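Local coordinates for antisigma-factor antagonist STAS (PDB 3LKL), which forms the C-terminal STAS domain of a membrane protein that is probably a SulP-type sulfate transporter, and probably has a regulatory rather than a transporting role, at residues 9-13 / 14-18; 56-59 / 60-64. All coordinates share one frame; numbering follows the deposited sequence.

Both contacts are local and lie in one STAS domain, on opposite sides of its centre. Contact 1 is the turn end of the hairpin formed by strands 4-10 and 16-22, at the border of the four-stranded sheet. Contact 2 is the start of helix 58-73. Their centres are 26 Å apart and their nearest atoms about 11 Å apart, so they do not touch. Contact 1 lies at the surface. Contact 2 is partly buried, and the second subunit of the assembly packs on Trp-56 and Asp-57. STAS domains combine such a sheet with helices; contact 1 closes a hairpin turn and contact 2 caps a helix start.

Contact 1 (9-13 / 14-18)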
ATOM      1  N   GLU A   9      -5.328  17.619  -0.904  1.00 15.81           N
ATOM      2  CA  GLU A   9      -5.035  18.947  -0.520  1.00 16.77           C
ATOM      3  C   GLU A   9      -5.034  19.877  -1.721  1.00 15.40           C
ATOM      4  O   GLU A   9      -4.413  19.612  -2.708  1.00 14.71           O
ATOM      5  CB  GLU A   9      -3.697  19.002   0.169  1.00 18.02           C
ATOM      6  CG  GLU A   9      -3.380  20.365   0.680  1.00 25.74           C
ATOM      7  CD  GLU A   9      -1.971  20.510   1.218  1.00 32.10           C
ATOM      8  OE1 GLU A   9      -1.498  19.577   1.870  1.00 37.55           O
ATOM      9  OE2 GLU A   9      -1.333  21.548   0.989  1.00 35.92           O
ATOM     10  N   LEU A  10      -5.742  20.987  -1.578  1.00 15.03           N
ATOM     11  CA  LEU A  10      -5.787  22.079  -2.541  1.00 14.61           C
ATOM     12  C   LEU A  10      -4.761  23.155  -2.333  1.00 15.62           C
ATOM     13  O   LEU A  10      -4.482  23.547  -1.270  1.00 16.77           O
ATOM     14  CB  LEU A  10      -7.166  22.706  -2.574  1.00 13.94           C
ATOM     15  CG  LEU A  10      -7.623  23.607  -3.714  1.00 13.44           C
ATOM     16  CD1 LEU A  10      -7.528  22.959  -5.032  1.00 12.73           C
ATOM     17  CD2 LEU A  10      -9.008  23.940  -3.486  1.00 13.05           C
ATOM     18  N   SER A  11      -4.207  23.596  -3.423  1.00 16.91           N
ATOM     19  CA  SER A  11      -3.476  24.817  -3.626  1.00 18.88           C
ATOM     20  C   SER A  11      -4.139  26.086  -3.040  1.00 19.08           C
ATOM     21  O   SER A  11      -5.342  26.199  -2.910  1.00 19.39           O
ATOM     22  CB  SER A  11      -3.406  25.015  -5.124  1.00 17.73           C
ATOM     23  OG  SER A  11      -2.445  25.928  -5.474  1.00 22.85           O
ATOM     24  N   ALA A  12      -3.323  27.063  -2.722  1.00 20.56           N
ATOM     25  CA  ALA A  12      -3.837  28.336  -2.252  1.00 20.71           C
ATOM     26  C   ALA A  12      -4.713  28.976  -3.298  1.00 20.96           C
ATOM     27  O   ALA A  12      -5.788  29.410  -2.995  1.00 22.55           O
ATOM     28  CB  ALA A  12      -2.738  29.231  -1.900  1.00 20.40           C
ATOM     29  N   CYS A  13      -4.259  29.004  -4.532  1.00 20.40           N
ATOM     30  CA  CYS A  13      -5.003  29.626  -5.581  1.00 19.52           C
ATOM     31  C   CYS A  13      -6.019  28.693  -6.226  1.00 19.04           C
ATOM     32  O   CYS A  13      -6.725  29.090  -7.094  1.00 16.47           O
ATOM     33  CB  CYS A  13      -4.066  30.246  -6.598  1.00 19.47           C
ATOM     34  SG  CYS A  13      -3.116  31.644  -6.008  1.00 22.52           S
ATOM     35  N   GLY A  14      -6.086  27.460  -5.753  1.00 17.53           N
ATOM     36  CA  GLY A  14      -7.103  26.531  -6.148  1.00 18.04           C
ATOM     37  C   GLY A  14      -6.821  25.886  -7.492  1.00 17.69           C
ATOM     38  O   GLY A  14      -7.709  25.198  -8.060  1.00 20.11           O
ATOM     39  N   ARG A  15      -5.594  26.083  -7.997  1.00 15.90           N
ATOM     40  CA  ARG A  15      -5.175  25.542  -9.274  1.00 14.74           C
ATOM     41  C   ARG A  15      -4.561  24.142  -9.341  1.00 14.33           C
ATOM     42  O   ARG A  15      -4.520  23.532 -10.445  1.00 13.18           O
ATOM     43  CB  ARG A  15      -4.250  26.530  -9.980  1.00 15.05           C
ATOM     44  CG  ARG A  15      -4.984  27.887 -10.231  1.00 15.64           C
ATOM     45  CD  ARG A  15      -4.227  28.890 -11.094  1.00 16.98           C
ATOM     46  NE  ARG A  15      -2.795  28.663 -10.975  1.00 25.60           N
ATOM     47  CZ  ARG A  15      -1.909  29.540 -10.516  1.00 31.35           C
ATOM     48  NH1 ARG A  15      -2.272  30.799 -10.156  1.00 32.15           N
ATOM     49  NH2 ARG A  15      -0.634  29.147 -10.433  1.00 31.05           N
ATOM     50  N   ALA A  16      -4.123  23.636  -8.191  1.00 12.96           N
ATOM     51  CA  ALA A  16      -3.432  22.371  -8.066  1.00 13.16           C
ATOM     52  C   ALA A  16      -4.061  21.593  -6.916  1.00 13.39           C
ATOM     53  O   ALA A  16      -4.354  22.201  -5.849  1.00 13.00           O
ATOM     54  CB  ALA A  16      -1.959  22.604  -7.770  1.00 13.78           C
ATOM     55  N   ARG A  17      -4.379  20.307  -7.154  1.00 10.41           N
ATOM     56  CA  ARG A  17      -4.831  19.399  -6.117  1.00 10.48           C
ATOM     57  C   ARG A  17      -3.900  18.154  -6.046  1.00  9.37           C
ATOM     58  O   ARG A  17      -3.520  17.590  -7.094  1.00 10.51           O
ATOM     59  CB  ARG A  17      -6.308  18.974  -6.315  1.00 10.84           C
ATOM     60  CG  ARG A  17      -6.715  18.149  -5.149  1.00 12.83           C
ATOM     61  CD  ARG A  17      -8.154  17.867  -5.007  1.00 14.92           C
ATOM     62  NE  ARG A  17      -9.032  19.014  -4.874  1.00 12.57           N
ATOM     63  CZ  ARG A  17      -9.475  19.514  -3.720  1.00 13.03           C
ATOM     64  NH1 ARG A  17      -9.083  19.060  -2.532  1.00 11.28           N
ATOM     65  NH2 ARG A  17     -10.332  20.494  -3.761  1.00 12.64           N
ATOM     66  N   THR A  18      -3.516  17.744  -4.835  1.00  8.37           N
ATOM     67  CA  THR A  18      -2.769  16.441  -4.590  1.00  7.96           C
ATOM     68  C   THR A  18      -3.690  15.473  -3.888  1.00  8.11           C
ATOM     69  O   THR A  18      -4.254  15.756  -2.862  1.00 10.50           O
ATOM     70  CB  THR A  18      -1.414  16.695  -3.883  1.00  7.90           C
ATOM     71  OG1 THR A  18      -0.697  17.621  -4.676  1.00  4.65           O
ATOM     72  CG2 THR A  18      -0.507  15.426  -3.727  1.00  7.59           C
TER
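Leu-10 lies over one face of the Arg-17 guanidinium, with its CB 3.8 Å off the plane, displaced to the margin of the group. Its CD2 comes 3.7 Å from Arg-17 NH2. Leu-10 CD1 also lies over this face and reaches the backbone, 3.4 Å from Ala-16 O. As a non-hydrogen-bonded antiparallel pair, Leu-10 and Arg-17 send their side chains to the same face of the hairpin. CG anti to the backbone N in Arg-17 (chi1 -175°) and a bend at chi3 lay the guanidinium across Leu-10. On the far side of the chain, Ser-11 CB packs 3.9 Å from Ala-16 CB.

These side chains sit on an antiparallel hairpin. Glu-9 and Thr-18 form a hydrogen-bonded pair, with Glu-9 N to Thr-18 O at 2.9 Å and Thr-18 N to Glu-9 O at 3.0 Å. Leu-10 and Arg-17 are the next pair. Beyond them Ser-11 N gives a nearly straight bond to Ala-16 O, 2.8 Å long. The turn is closed by a weak bond from Gly-14 N to Ser-11 O. Gly-14 has positive phi (80°), and a CB there would clash with Cys-13 O.

Outside the hairpin, Arg-17 NE makes a salt bridge to Glu-41 and NH1 bonds to Ser-8. Arg-15 NE pairs with Glu-44. Arg-17 therefore uses its guanidinium in two ways: its N-H groups serve polar partners, while one face takes the aliphatic Leu-10.

Contact 2 (56-59 / 60-64); sequences WDIS and SVQAL
Asp-57 OD1 is gripped twice by Ser-60. Ser-60 OG donates to it over 2.7 Å, on the syn side and 23° out of the carboxylate plane. Ser-60 N donates over 3.1 Å, nearly along the C-O bond direction. The two donors come from opposite faces of the plane. Asp-57 CG stands between its own backbone N and carbonyl carbon (chi1 53°), which turns the carboxylate back to the helix start.

This makes Asp-57 the N-cap of helix 58-73. Its backbone O also takes Val-61 N at 3.3 Å, in the carbonyl plane. The next i to i+4 bonds are Gln-62 N to Ile-58 O at 2.8 Å and Ala-63 N to Ser-59 O at 2.9 Å. Replacing Asp-57 by an alanine removes the carboxylate, and would probably leave Ser-60 N and OG without this acceptor and Tyr-27 N without its bond to OD2.

On the outer side, the Gln-62 side chain runs at a slant past Ile-58. Gln-62 CG lies 3.1 Å from Ile-58 O, while NE2 lies 3.7 Å from Ile-58 CG2. On the inner side, Ser-60 and Ala-63 pack on Val-30 of helix 30-35.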
ATOM      1  N   TRP A  56      -2.544  -4.140  -6.472  1.00 15.66           N
ATOM      2  CA  TRP A  56      -2.551  -5.579  -6.367  1.00 15.63           C
ATOM      3  C   TRP A  56      -3.094  -6.280  -7.582  1.00 16.67           C
ATOM      4  O   TRP A  56      -3.032  -7.500  -7.636  1.00 16.68           O
ATOM      5  CB  TRP A  56      -3.419  -5.969  -5.193  1.00 15.56           C
ATOM      6  CG  TRP A  56      -2.809  -5.651  -3.890  1.00 14.31           C
ATOM      7  CD1 TRP A  56      -3.295  -4.825  -2.960  1.00 17.84           C
ATOM      8  CD2 TRP A  56      -1.601  -6.191  -3.382  1.00 16.37           C
ATOM      9  NE1 TRP A  56      -2.451  -4.787  -1.874  1.00 16.00           N
ATOM     10  CE2 TRP A  56      -1.428  -5.672  -2.108  1.00 15.85           C
ATOM     11  CE3 TRP A  56      -0.660  -7.125  -3.887  1.00 14.72           C
ATOM     12  CZ2 TRP A  56      -0.306  -5.947  -1.347  1.00 15.82           C
ATOM     13  CZ3 TRP A  56       0.396  -7.454  -3.117  1.00 12.06           C
ATOM     14  CH2 TRP A  56       0.587  -6.860  -1.865  1.00 16.73           C
ATOM     15  N   ASP A  57      -3.703  -5.575  -8.539  1.00 17.65           N
ATOM     16  CA  ASP A  57      -4.183  -6.295  -9.739  1.00 18.09           C
ATOM     17  C   ASP A  57      -4.254  -5.375 -10.960  1.00 18.06           C
ATOM     18  O   ASP A  57      -4.299  -4.151 -10.835  1.00 15.82           O
ATOM     19  CB  ASP A  57      -5.535  -7.044  -9.450  1.00 18.37           C
ATOM     20  CG  ASP A  57      -6.662  -6.140  -8.847  1.00 19.72           C
ATOM     21  OD1 ASP A  57      -6.709  -4.936  -9.167  1.00 24.64           O
ATOM     22  OD2 ASP A  57      -7.517  -6.636  -8.054  1.00 15.97           O
ATOM     23  N   ILE A  58      -4.300  -5.959 -12.145  1.00 15.60           N
ATOM     24  CA  ILE A  58      -4.375  -5.142 -13.344  1.00 16.41           C
ATOM     25  C   ILE A  58      -5.663  -4.248 -13.468  1.00 15.54           C
ATOM     26  O   ILE A  58      -5.596  -3.202 -14.086  1.00 12.62           O
ATOM     27  CB  ILE A  58      -4.134  -5.984 -14.609  1.00 17.16           C
ATOM     28  CG1 ILE A  58      -2.641  -6.216 -14.759  1.00 20.34           C
ATOM     29  CG2 ILE A  58      -4.606  -5.286 -15.917  1.00 19.17           C
ATOM     30  CD1 ILE A  58      -2.327  -7.329 -15.812  1.00 26.05           C
ATOM     31  N   SER A  59      -6.797  -4.694 -12.918  1.00 14.92           N
ATOM     32  CA  SER A  59      -7.982  -3.853 -12.761  1.00 15.79           C
ATOM     33  C   SER A  59      -7.670  -2.504 -12.175  1.00 14.28           C
ATOM     34  O   SER A  59      -8.168  -1.488 -12.671  1.00 14.01           O
ATOM     35  CB  SER A  59      -8.971  -4.480 -11.792  1.00 14.97           C
ATOM     36  OG  SER A  59      -9.686  -5.502 -12.418  1.00 21.21           O
ATOM     37  N   SER A  60      -6.928  -2.523 -11.074  1.00 14.35           N
ATOM     38  CA  SER A  60      -6.584  -1.304 -10.358  1.00 15.82           C
ATOM     39  C   SER A  60      -5.633  -0.441 -11.074  1.00 14.76           C
ATOM     40  O   SER A  60      -5.763   0.778 -10.983  1.00 14.16           O
ATOM     41  CB  SER A  60      -6.080  -1.567  -8.968  1.00 15.71           C
ATOM     42  OG  SER A  60      -7.043  -2.359  -8.324  1.00 21.08           O
ATOM     43  N   VAL A  61      -4.669  -1.042 -11.766  1.00 14.37           N
ATOM     44  CA  VAL A  61      -3.805  -0.278 -12.647  1.00 13.73           C
ATOM     45  C   VAL A  61      -4.588   0.376 -13.743  1.00 13.84           C
ATOM     46  O   VAL A  61      -4.375   1.550 -14.036  1.00 14.51           O
ATOM     47  CB  VAL A  61      -2.716  -1.131 -13.294  1.00 14.10           C
ATOM     48  CG1 VAL A  61      -1.883  -0.261 -14.186  1.00 15.63           C
ATOM     49  CG2 VAL A  61      -1.778  -1.607 -12.197  1.00 15.18           C
ATOM     50  N   GLN A  62      -5.502  -0.387 -14.348  1.00 12.22           N
ATOM     51  CA  GLN A  62      -6.327   0.141 -15.380  1.00 11.74           C
ATOM     52  C   GLN A  62      -7.266   1.255 -14.837  1.00  9.88           C
ATOM     53  O   GLN A  62      -7.518   2.172 -15.542  1.00  8.21           O
ATOM     54  CB  GLN A  62      -7.152  -0.972 -16.027  1.00 11.72           C
ATOM     55  CG  GLN A  62      -6.356  -1.959 -16.830  1.00 12.56           C
ATOM     56  CD  GLN A  62      -7.197  -3.075 -17.410  1.00 15.75           C
ATOM     57  OE1 GLN A  62      -8.232  -3.422 -16.860  1.00 19.37           O
ATOM     58  NE2 GLN A  62      -6.718  -3.689 -18.512  1.00 18.17           N
ATOM     59  N   ALA A  63      -7.721   1.177 -13.598  1.00  9.58           N
ATOM     60  CA  ALA A  63      -8.540   2.231 -13.014  1.00  9.73           C
ATOM     61  C   ALA A  63      -7.733   3.495 -12.853  1.00  9.81           C
ATOM     62  O   ALA A  63      -8.241   4.601 -13.146  1.00  9.67           O
ATOM     63  CB  ALA A  63      -9.088   1.816 -11.633  1.00  9.06           C
ATOM     64  N   LEU A  64      -6.499   3.352 -12.348  1.00  8.83           N
ATOM     65  CA  LEU A  64      -5.577   4.491 -12.218  1.00 10.00           C
ATOM     66  C   LEU A  64      -5.334   5.157 -13.556  1.00 10.12           C
ATOM     67  O   LEU A  64      -5.310   6.347 -13.658  1.00 10.59           O
ATOM     68  CB  LEU A  64      -4.237   4.024 -11.596  1.00 10.14           C
ATOM     69  CG  LEU A  64      -3.160   5.078 -11.388  1.00 11.96           C
ATOM     70  CD1 LEU A  64      -3.658   6.175 -10.491  1.00 11.54           C
ATOM     71  CD2 LEU A  64      -1.772   4.463 -10.851  1.00 12.80           C
TER